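Local structure of fusolin (Unidentified entomopoxvirus, 4YN2) at residues S145-Y150 and L208-Q213; N24-T29 and A36-Y41; M4-A9 and V130-E135. The protein forms the crystalline spindles of an insect poxvirus that enhance virulence, and probably acts on chitin through its lytic polysaccharide monooxygenase-like domain. All coordinates share one frame; numbering follows the deposited sequence.

Contact 1. Residues S145-Y150 and L208-Q213; sequences SYYEVY and LYVRWQ. With NAG (2-acetamido-2-deoxy-beta-D-glucopyranose), chain B.
Tyr147 and Trp212 lie flat against each other on one face of two antiparallel strands, 145-150 and 208-213. The phenol ring covers the five-membered part of the indole in an offset stack, centroids 4.0 Å apart and planes only 8° from parallel, and Tyr147 OH rests over the indole near its ring fusion. Trp212 CG stands anti to its backbone N (chi1 -176°), which swings the indole toward Ser145, and Trp212 NE1 donates to Ser145 OG at 2.8 Å, the oxygen lying somewhat out of the ring plane. His142, a ligand of the zinc ion, lies against the same indole, whose side chain comes within about 5 Å of the metal. The strands belong to the beta-sandwich core of the lytic polysaccharide monooxygenase fold, and Val149 and Val210 continue the hydrophobic face side by side.

The other face carries Tyr146, Glu148, Tyr150, Tyr209, Arg211 and Gln213. Glu148 and the extended Arg211 run alongside each other with their planar ends turned 70° apart; Arg211 NH1 reaches Glu148 OE1 at 2.9 Å in a salt bridge, the acceptor lying at the edge of the guanidinium. Tyr150 OH donates to Glu148 OE1 at 2.6 Å. The two donors meet this oxygen from opposite faces of the carboxylate plane and together restrain the carboxylate's rotation. That presents Glu148 OE2 to the glycan, whose NAG N2 donates to it at 2.7 Å in a nearly straight bond. A water bridges Glu148 OE2 and Tyr146 OH, while Gln213 CB sits over a face of the Tyr146 ring, 4.1 Å from its centroid.

Contact 2. Residues N24-T29 and A36-Y41; sequences NGDGIT and AYQYVY
Tyr37 and Gly25 meet where the loop 24-29 folds back on the helix 31-48 that follows it. The loop is shaped by two small motifs: an Asx turn, in which Asn24 OD1 accepts from Asp26 N, and a type I beta turn from Gly25 to Ile28. On the tight side, Tyr37 CG is anti to its backbone N (chi1 -176°), which turns the ring toward the loop. Gly25 CA makes an off-centre CH-pi contact with it, 4.0 Å from the ring centroid, and Gly25 N comes within 3.5 Å of Tyr37 CE1. The backbone of Gly25 has a positive phi (87°) and brings Gly25 CA to 3.6 Å from Tyr37 CD1. Ile28 crosses Tyr37 at about a right angle and sets its CD1 3.6 Å from Tyr37 CB, at the root of the ring. The phenol is anchored at its far end as well, for Tyr37 OH is hydrogen-bonded to Thr23 O, and Ala58 of helix 51-63 packs against the same side chain.

Toward solvent the contact becomes looser and more polar. Tyr41, one helical turn beyond Tyr37, approaches the loop with the CE2 corner of its ring, 4.1 Å from Asn24 CA. Asp26 is exposed, and its OD2 takes a weak bond from Asn24 ND2. Gln38, its chain extended beyond CG, reaches across from the helix, and its NE2 donates to Asn24 O at 3.1 Å, with that oxygen close to the plane of the Gln38 amide.

Contact 3. Residues M4-A9 and V130-E135; sequences MSFPIA and VPLELE. With EDO (1,2-ethanediol), chain D.
The Phe6 ring turns its edge to strand 130-135: Leu132 CD1 lies 4.1 Å from Phe6 CE2, near the ring plane, and Glu133 O stands at the same edge, by CD2. One face has Pro7 CG above it, offset toward the rim. The peptide bond between Phe6 and Pro7 is cis, which brings the proline ring back beside the phenyl group. Pro7 CG in turn meets Leu132 CD2 tip to tip at 3.8 Å, while its CD touches Leu134 CG. Leu132 thus divides its two methyls between the phenyl edge and the proline ring. Next to Leu134, Met4, bent at both chi2 and chi3, brings its CE against Leu134 CG, also at 3.8 Å, and close to the carbonyl of Glu135.

The carboxylate of Glu135 is another flat group. Its chain is extended beyond CG, with CG anti to the backbone N (chi1 -176°), and this carries Glu135 OE1 to within 2.7 Å of Ser5 OG. The same hydroxyl, Ser5 OG, also lies 3.0 Å from Glu135 O. Ser185 OG is hydrogen-bonded to Glu135 OE2, the other oxygen of the carboxylate. Farther along, Glu133 OE2 forms a salt bridge with Arg194 and accepts from a 1,2-ethanediol, probably from the crystallisation liquor.

The backbone converges on one atom: Ser5 N and Phe6 N both donate to Glu135 O, at 3.0 and 3.1 Å, and Glu135 N returns a bond to Phe6 O. Two residues facing one in this way make a classic beta bulge, here joining edge strand 2-6 to strand 129-138 in the four-stranded antiparallel sheet of the monooxygenase-like domain.

From the N terminus, the chain first runs through 4-9, the opening half of contact 3, and leaves its sheet for the helical region. There contact 2 closes a short loop, fastening 24-29 to helix 31-48, nested wholly inside the much longer one that ends when 130-135 returns to pair with 4-9. Only then does contact 1 open, at 145-150, and it closes at 208-213. Contacts 1 and 3 touch: Val210 CG2 packs on Met4 CG at 3.8 Å, and Val149 and Val210 both meet Leu134, joining the four-stranded antiparallel sheet (2-6, 129-138) to the mixed sheet (145-152, 206-214). Contact 2 stands apart, its centre about 28 Å from that of contact 1.

Contact 1. Residues S145-Y150 and L208-Q213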
# COMPACT_ATOMS: atom_id res chain seq x y z
N SER A 145 23.78 -4.11 1.60
CA SER A 145 22.42 -4.25 1.09
C SER A 145 22.07 -3.06 0.23
O SER A 145 22.76 -2.05 0.26
CB SER A 145 21.44 -4.38 2.26
OG SER A 145 21.43 -3.20 3.03
N TYR A 146 20.99 -3.16 -0.54
CA TYR A 146 20.51 -2.04 -1.35
C TYR A 146 19.00 -2.09 -1.41
O TYR A 146 18.38 -3.09 -1.05
CB TYR A 146 21.13 -2.03 -2.77
CG TYR A 146 20.80 -3.24 -3.60
CD1 TYR A 146 21.51 -4.42 -3.46
CD2 TYR A 146 19.82 -3.19 -4.59
CE1 TYR A 146 21.21 -5.54 -4.22
CE2 TYR A 146 19.52 -4.30 -5.37
CZ TYR A 146 20.24 -5.47 -5.20
OH TYR A 146 19.98 -6.59 -5.95
N TYR A 147 18.41 -0.96 -1.81
CA TYR A 147 16.97 -0.80 -1.89
C TYR A 147 16.52 -0.56 -3.31
O TYR A 147 17.11 0.25 -4.00
CB TYR A 147 16.54 0.41 -1.05
CG TYR A 147 16.51 0.14 0.43
CD1 TYR A 147 17.66 0.25 1.20
CD2 TYR A 147 15.34 -0.25 1.06
CE1 TYR A 147 17.64 0.00 2.57
CE2 TYR A 147 15.31 -0.51 2.42
CZ TYR A 147 16.46 -0.40 3.17
OH TYR A 147 16.42 -0.63 4.52
N GLU A 148 15.45 -1.24 -3.72
CA GLU A 148 14.77 -0.98 -4.97
C GLU A 148 13.38 -0.56 -4.63
O GLU A 148 12.78 -1.14 -3.72
CB GLU A 148 14.74 -2.19 -5.91
CG GLU A 148 16.11 -2.63 -6.40
CD GLU A 148 16.08 -3.94 -7.15
OE1 GLU A 148 15.04 -4.64 -7.11
OE2 GLU A 148 17.10 -4.28 -7.80
N VAL A 149 12.85 0.44 -5.33
CA VAL A 149 11.47 0.87 -5.17
C VAL A 149 10.82 0.79 -6.52
O VAL A 149 11.38 1.31 -7.50
CB VAL A 149 11.30 2.27 -4.54
CG1 VAL A 149 9.84 2.54 -4.24
CG2 VAL A 149 12.14 2.41 -3.27
N TYR A 150 9.67 0.14 -6.58
CA TYR A 150 8.84 0.04 -7.78
C TYR A 150 7.55 0.72 -7.49
O TYR A 150 7.19 0.84 -6.33
CB TYR A 150 8.56 -1.41 -8.20
CG TYR A 150 9.78 -2.27 -8.40
CD1 TYR A 150 10.49 -2.77 -7.31
CD2 TYR A 150 10.23 -2.59 -9.68
CE1 TYR A 150 11.62 -3.56 -7.49
CE2 TYR A 150 11.38 -3.37 -9.86
CZ TYR A 150 12.08 -3.84 -8.76
OH TYR A 150 13.20 -4.60 -8.94
N LEU A 208 3.49 1.21 -3.87
CA LEU A 208 4.95 1.18 -3.97
C LEU A 208 5.38 -0.18 -3.50
O LEU A 208 4.83 -0.69 -2.53
CB LEU A 208 5.63 2.25 -3.11
CG LEU A 208 5.28 3.68 -3.38
CD1 LEU A 208 5.87 4.55 -2.29
CD2 LEU A 208 5.78 4.12 -4.75
N TYR A 209 6.29 -0.81 -4.22
CA TYR A 209 6.84 -2.11 -3.85
C TYR A 209 8.27 -1.86 -3.50
O TYR A 209 9.05 -1.46 -4.37
CB TYR A 209 6.69 -3.13 -4.97
CG TYR A 209 6.96 -4.56 -4.56
CD1 TYR A 209 6.29 -5.14 -3.49
CD2 TYR A 209 7.76 -5.39 -5.35
CE1 TYR A 209 6.42 -6.48 -3.19
CE2 TYR A 209 7.90 -6.74 -5.05
CZ TYR A 209 7.24 -7.28 -3.96
OH TYR A 209 7.39 -8.62 -3.69
N VAL A 210 8.61 -1.97 -2.21
CA VAL A 210 9.95 -1.69 -1.71
C VAL A 210 10.64 -3.00 -1.44
O VAL A 210 10.11 -3.85 -0.73
CB VAL A 210 9.91 -0.81 -0.43
CG1 VAL A 210 11.32 -0.49 0.06
CG2 VAL A 210 9.12 0.48 -0.67
N ARG A 211 11.83 -3.15 -1.98
CA ARG A 211 12.64 -4.34 -1.82
C ARG A 211 13.95 -3.98 -1.16
O ARG A 211 14.68 -3.14 -1.69
CB ARG A 211 12.90 -4.98 -3.18
CG ARG A 211 13.82 -6.19 -3.15
CD ARG A 211 14.17 -6.59 -4.56
NE ARG A 211 15.04 -7.76 -4.56
CZ ARG A 211 15.86 -8.12 -5.54
NH1 ARG A 211 15.94 -7.39 -6.65
NH2 ARG A 211 16.60 -9.21 -5.43
N TRP A 212 14.24 -4.59 -0.01
CA TRP A 212 15.51 -4.42 0.69
C TRP A 212 16.27 -5.72 0.49
O TRP A 212 15.90 -6.73 1.07
CB TRP A 212 15.28 -4.10 2.16
CG TRP A 212 16.54 -3.82 2.91
CD1 TRP A 212 17.71 -3.31 2.42
CD2 TRP A 212 16.78 -4.10 4.29
NE1 TRP A 212 18.62 -3.17 3.43
CE2 TRP A 212 18.08 -3.64 4.59
CE3 TRP A 212 16.00 -4.66 5.31
CZ2 TRP A 212 18.61 -3.71 5.87
CZ3 TRP A 212 16.54 -4.75 6.58
CH2 TRP A 212 17.83 -4.27 6.85
N GLN A 213 17.27 -5.70 -0.36
CA GLN A 213 18.02 -6.89 -0.72
C GLN A 213 19.41 -6.93 -0.13
O GLN A 213 20.20 -6.02 -0.38
CB GLN A 213 18.13 -6.94 -2.25
CG GLN A 213 18.88 -8.15 -2.82
CD GLN A 213 18.28 -9.45 -2.39
OE1 GLN A 213 17.09 -9.71 -2.59
NE2 GLN A 213 19.07 -10.34 -1.83
C1 NAG B . 20.11 -2.24 -8.87
C2 NAG B . 19.85 -3.22 -10.02
C3 NAG B . 20.74 -4.44 -9.81
C4 NAG B . 22.20 -4.02 -9.65
C5 NAG B . 22.35 -2.95 -8.57
C6 NAG B . 23.75 -2.40 -8.45
C7 NAG B . 17.70 -3.57 -11.17
C8 NAG B . 16.26 -3.93 -10.99
N2 NAG B . 18.45 -3.61 -10.06
O3 NAG B . 20.61 -5.26 -10.97
O4 NAG B . 23.00 -5.13 -9.27
O5 NAG B . 21.48 -1.85 -8.88
O6 NAG B . 24.28 -1.97 -9.69
O7 NAG B . 18.16 -3.28 -12.27
O HOH W 1 18.34 -6.63 -8.11

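Contact 2. Residues N24-T29 and A36-Y41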
# COMPACT_ATOMS: atom_id res chain seq x y z
N ASN A 24 -10.93 -14.88 15.81
CA ASN A 24 -11.53 -14.96 14.48
C ASN A 24 -11.26 -13.67 13.66
O ASN A 24 -11.76 -13.56 12.55
CB ASN A 24 -13.04 -15.23 14.58
CG ASN A 24 -13.84 -14.13 15.24
OD1 ASN A 24 -13.29 -13.20 15.84
ND2 ASN A 24 -15.15 -14.22 15.13
N GLY A 25 -10.52 -12.70 14.23
CA GLY A 25 -10.19 -11.45 13.56
C GLY A 25 -11.21 -10.34 13.71
O GLY A 25 -10.99 -9.26 13.15
N ASP A 26 -12.29 -10.53 14.51
CA ASP A 26 -13.34 -9.52 14.68
C ASP A 26 -12.91 -8.26 15.46
O ASP A 26 -13.65 -7.27 15.44
CB ASP A 26 -14.62 -10.12 15.30
CG ASP A 26 -15.43 -10.98 14.34
OD1 ASP A 26 -15.10 -11.00 13.13
OD2 ASP A 26 -16.37 -11.66 14.80
N GLY A 27 -11.73 -8.27 16.08
CA GLY A 27 -11.18 -7.07 16.72
C GLY A 27 -10.47 -6.15 15.72
O GLY A 27 -10.08 -5.03 16.09
N ILE A 28 -10.26 -6.61 14.47
CA ILE A 28 -9.59 -5.84 13.41
C ILE A 28 -10.64 -4.90 12.80
O ILE A 28 -11.64 -5.37 12.26
CB ILE A 28 -8.94 -6.79 12.35
CG1 ILE A 28 -7.94 -7.78 13.00
CG2 ILE A 28 -8.25 -5.99 11.25
CD1 ILE A 28 -7.67 -9.02 12.17
N THR A 29 -10.44 -3.59 12.91
CA THR A 29 -11.41 -2.60 12.42
C THR A 29 -11.30 -2.40 10.92
O THR A 29 -12.32 -2.31 10.25
CB THR A 29 -11.20 -1.28 13.17
OG1 THR A 29 -11.27 -1.55 14.58
CG2 THR A 29 -12.24 -0.23 12.80
N ALA A 36 -7.85 -9.92 5.17
CA ALA A 36 -6.56 -10.63 5.02
C ALA A 36 -6.39 -11.70 6.09
O ALA A 36 -5.96 -12.81 5.79
CB ALA A 36 -5.40 -9.67 5.07
N TYR A 37 -6.75 -11.36 7.32
CA TYR A 37 -6.70 -12.31 8.42
C TYR A 37 -7.65 -13.47 8.14
O TYR A 37 -7.25 -14.64 8.18
CB TYR A 37 -7.08 -11.61 9.73
CG TYR A 37 -6.98 -12.48 10.96
CD1 TYR A 37 -8.02 -13.33 11.32
CD2 TYR A 37 -5.86 -12.43 11.79
CE1 TYR A 37 -7.92 -14.16 12.44
CE2 TYR A 37 -5.75 -13.25 12.91
CZ TYR A 37 -6.80 -14.09 13.25
OH TYR A 37 -6.69 -14.86 14.38
N GLN A 38 -8.90 -13.14 7.80
CA GLN A 38 -9.95 -14.14 7.60
C GLN A 38 -9.71 -14.99 6.35
O GLN A 38 -10.08 -16.16 6.37
CB GLN A 38 -11.33 -13.49 7.60
CG GLN A 38 -11.64 -12.98 9.02
CD GLN A 38 -12.92 -12.21 9.17
OE1 GLN A 38 -13.55 -11.83 8.20
NE2 GLN A 38 -13.32 -11.95 10.42
N TYR A 39 -9.03 -14.46 5.33
CA TYR A 39 -8.65 -15.21 4.13
C TYR A 39 -7.72 -16.40 4.48
O TYR A 39 -7.96 -17.53 4.08
CB TYR A 39 -7.93 -14.26 3.16
CG TYR A 39 -7.47 -14.91 1.88
CD1 TYR A 39 -8.28 -14.91 0.75
CD2 TYR A 39 -6.20 -15.47 1.78
CE1 TYR A 39 -7.85 -15.47 -0.44
CE2 TYR A 39 -5.76 -16.03 0.58
CZ TYR A 39 -6.59 -16.04 -0.52
OH TYR A 39 -6.14 -16.58 -1.70
N VAL A 40 -6.64 -16.12 5.22
CA VAL A 40 -5.68 -17.15 5.63
C VAL A 40 -6.34 -18.10 6.66
O VAL A 40 -6.14 -19.31 6.59
CB VAL A 40 -4.37 -16.53 6.19
CG1 VAL A 40 -3.46 -17.61 6.79
CG2 VAL A 40 -3.63 -15.79 5.08
N TYR A 41 -7.10 -17.54 7.62
CA TYR A 41 -7.82 -18.34 8.63
C TYR A 41 -8.74 -19.37 7.94
O TYR A 41 -8.60 -20.57 8.19
CB TYR A 41 -8.66 -17.40 9.51
CG TYR A 41 -9.37 -18.03 10.68
CD1 TYR A 41 -10.56 -18.73 10.51
CD2 TYR A 41 -8.94 -17.80 11.98
CE1 TYR A 41 -11.27 -19.23 11.60
CE2 TYR A 41 -9.65 -18.29 13.08
CZ TYR A 41 -10.83 -18.99 12.89
OH TYR A 41 -11.49 -19.48 13.99

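Contact 3. Residues M4-A9 and V130-E135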
# COMPACT_ATOMS: atom_id res chain seq x y z
N MET A 4 8.59 -1.19 6.01
CA MET A 4 8.39 0.20 5.64
C MET A 4 7.54 0.89 6.71
O MET A 4 6.44 0.42 6.99
CB MET A 4 7.73 0.32 4.26
CG MET A 4 8.70 0.21 3.12
SD MET A 4 9.91 1.56 3.08
CE MET A 4 8.86 2.94 2.89
N SER A 5 8.05 1.95 7.33
CA SER A 5 7.35 2.69 8.38
C SER A 5 6.77 3.96 7.82
O SER A 5 5.72 4.38 8.30
CB SER A 5 8.26 2.97 9.57
OG SER A 5 9.56 3.37 9.15
N PHE A 6 7.43 4.58 6.81
CA PHE A 6 6.83 5.76 6.19
C PHE A 6 7.08 5.77 4.68
O PHE A 6 8.22 5.91 4.26
CB PHE A 6 7.27 7.11 6.78
CG PHE A 6 6.40 8.18 6.16
CD1 PHE A 6 5.09 8.36 6.58
CD2 PHE A 6 6.81 8.83 5.01
CE1 PHE A 6 4.24 9.23 5.91
CE2 PHE A 6 5.95 9.70 4.34
CZ PHE A 6 4.67 9.88 4.79
N PRO A 7 6.03 5.75 3.84
CA PRO A 7 4.63 5.47 4.16
C PRO A 7 4.55 4.05 4.74
O PRO A 7 5.39 3.20 4.42
CB PRO A 7 3.91 5.69 2.81
CG PRO A 7 4.93 6.34 1.90
CD PRO A 7 6.23 5.81 2.39
N ILE A 8 3.63 3.81 5.66
CA ILE A 8 3.54 2.52 6.36
C ILE A 8 3.31 1.34 5.41
O ILE A 8 2.51 1.43 4.48
CB ILE A 8 2.46 2.57 7.47
CG1 ILE A 8 2.64 1.43 8.48
CG2 ILE A 8 1.04 2.60 6.89
CD1 ILE A 8 1.78 1.62 9.74
N ALA A 9 4.01 0.22 5.67
CA ALA A 9 3.80 -1.01 4.90
C ALA A 9 2.41 -1.52 5.15
O ALA A 9 1.91 -1.43 6.28
CB ALA A 9 4.81 -2.07 5.31
N VAL A 130 6.83 13.61 -6.80
CA VAL A 130 6.88 14.16 -5.44
C VAL A 130 8.13 13.55 -4.80
O VAL A 130 8.17 12.33 -4.64
CB VAL A 130 5.57 13.90 -4.61
CG1 VAL A 130 5.84 13.82 -3.10
CG2 VAL A 130 4.52 14.98 -4.87
N PRO A 131 9.17 14.35 -4.46
CA PRO A 131 10.30 13.77 -3.73
C PRO A 131 9.80 13.44 -2.33
O PRO A 131 9.32 14.32 -1.63
CB PRO A 131 11.33 14.89 -3.73
CG PRO A 131 10.55 16.13 -3.83
CD PRO A 131 9.28 15.81 -4.56
N LEU A 132 9.78 12.16 -2.00
CA LEU A 132 9.29 11.71 -0.70
C LEU A 132 10.39 11.01 0.00
O LEU A 132 11.02 10.12 -0.58
CB LEU A 132 8.08 10.78 -0.89
CG LEU A 132 7.23 10.50 0.35
CD1 LEU A 132 6.56 11.77 0.86
CD2 LEU A 132 6.17 9.46 0.05
N GLU A 133 10.63 11.37 1.26
CA GLU A 133 11.65 10.68 2.02
C GLU A 133 11.06 9.44 2.65
O GLU A 133 10.34 9.51 3.65
CB GLU A 133 12.27 11.56 3.08
CG GLU A 133 13.55 10.93 3.60
CD GLU A 133 14.17 11.73 4.72
OE1 GLU A 133 13.42 12.20 5.61
OE2 GLU A 133 15.41 11.89 4.73
N LEU A 134 11.35 8.30 2.04
CA LEU A 134 10.89 7.01 2.54
C LEU A 134 11.65 6.66 3.81
O LEU A 134 12.82 7.02 3.94
CB LEU A 134 11.08 5.90 1.48
CG LEU A 134 9.90 5.69 0.53
CD1 LEU A 134 9.51 6.95 -0.15
CD2 LEU A 134 10.22 4.62 -0.49
N GLU A 135 10.98 6.00 4.76
CA GLU A 135 11.63 5.52 5.99
C GLU A 135 11.43 4.02 6.10
O GLU A 135 10.28 3.58 6.23
CB GLU A 135 11.07 6.25 7.22
CG GLU A 135 11.73 5.90 8.54
CD GLU A 135 10.94 6.31 9.77
OE1 GLU A 135 9.73 5.99 9.83
OE2 GLU A 135 11.52 6.93 10.68
C1 EDO D . 18.32 11.20 2.55
O1 EDO D . 16.90 11.23 2.33
C2 EDO D . 19.00 10.14 1.63
O2 EDO D . 18.34 10.08 0.36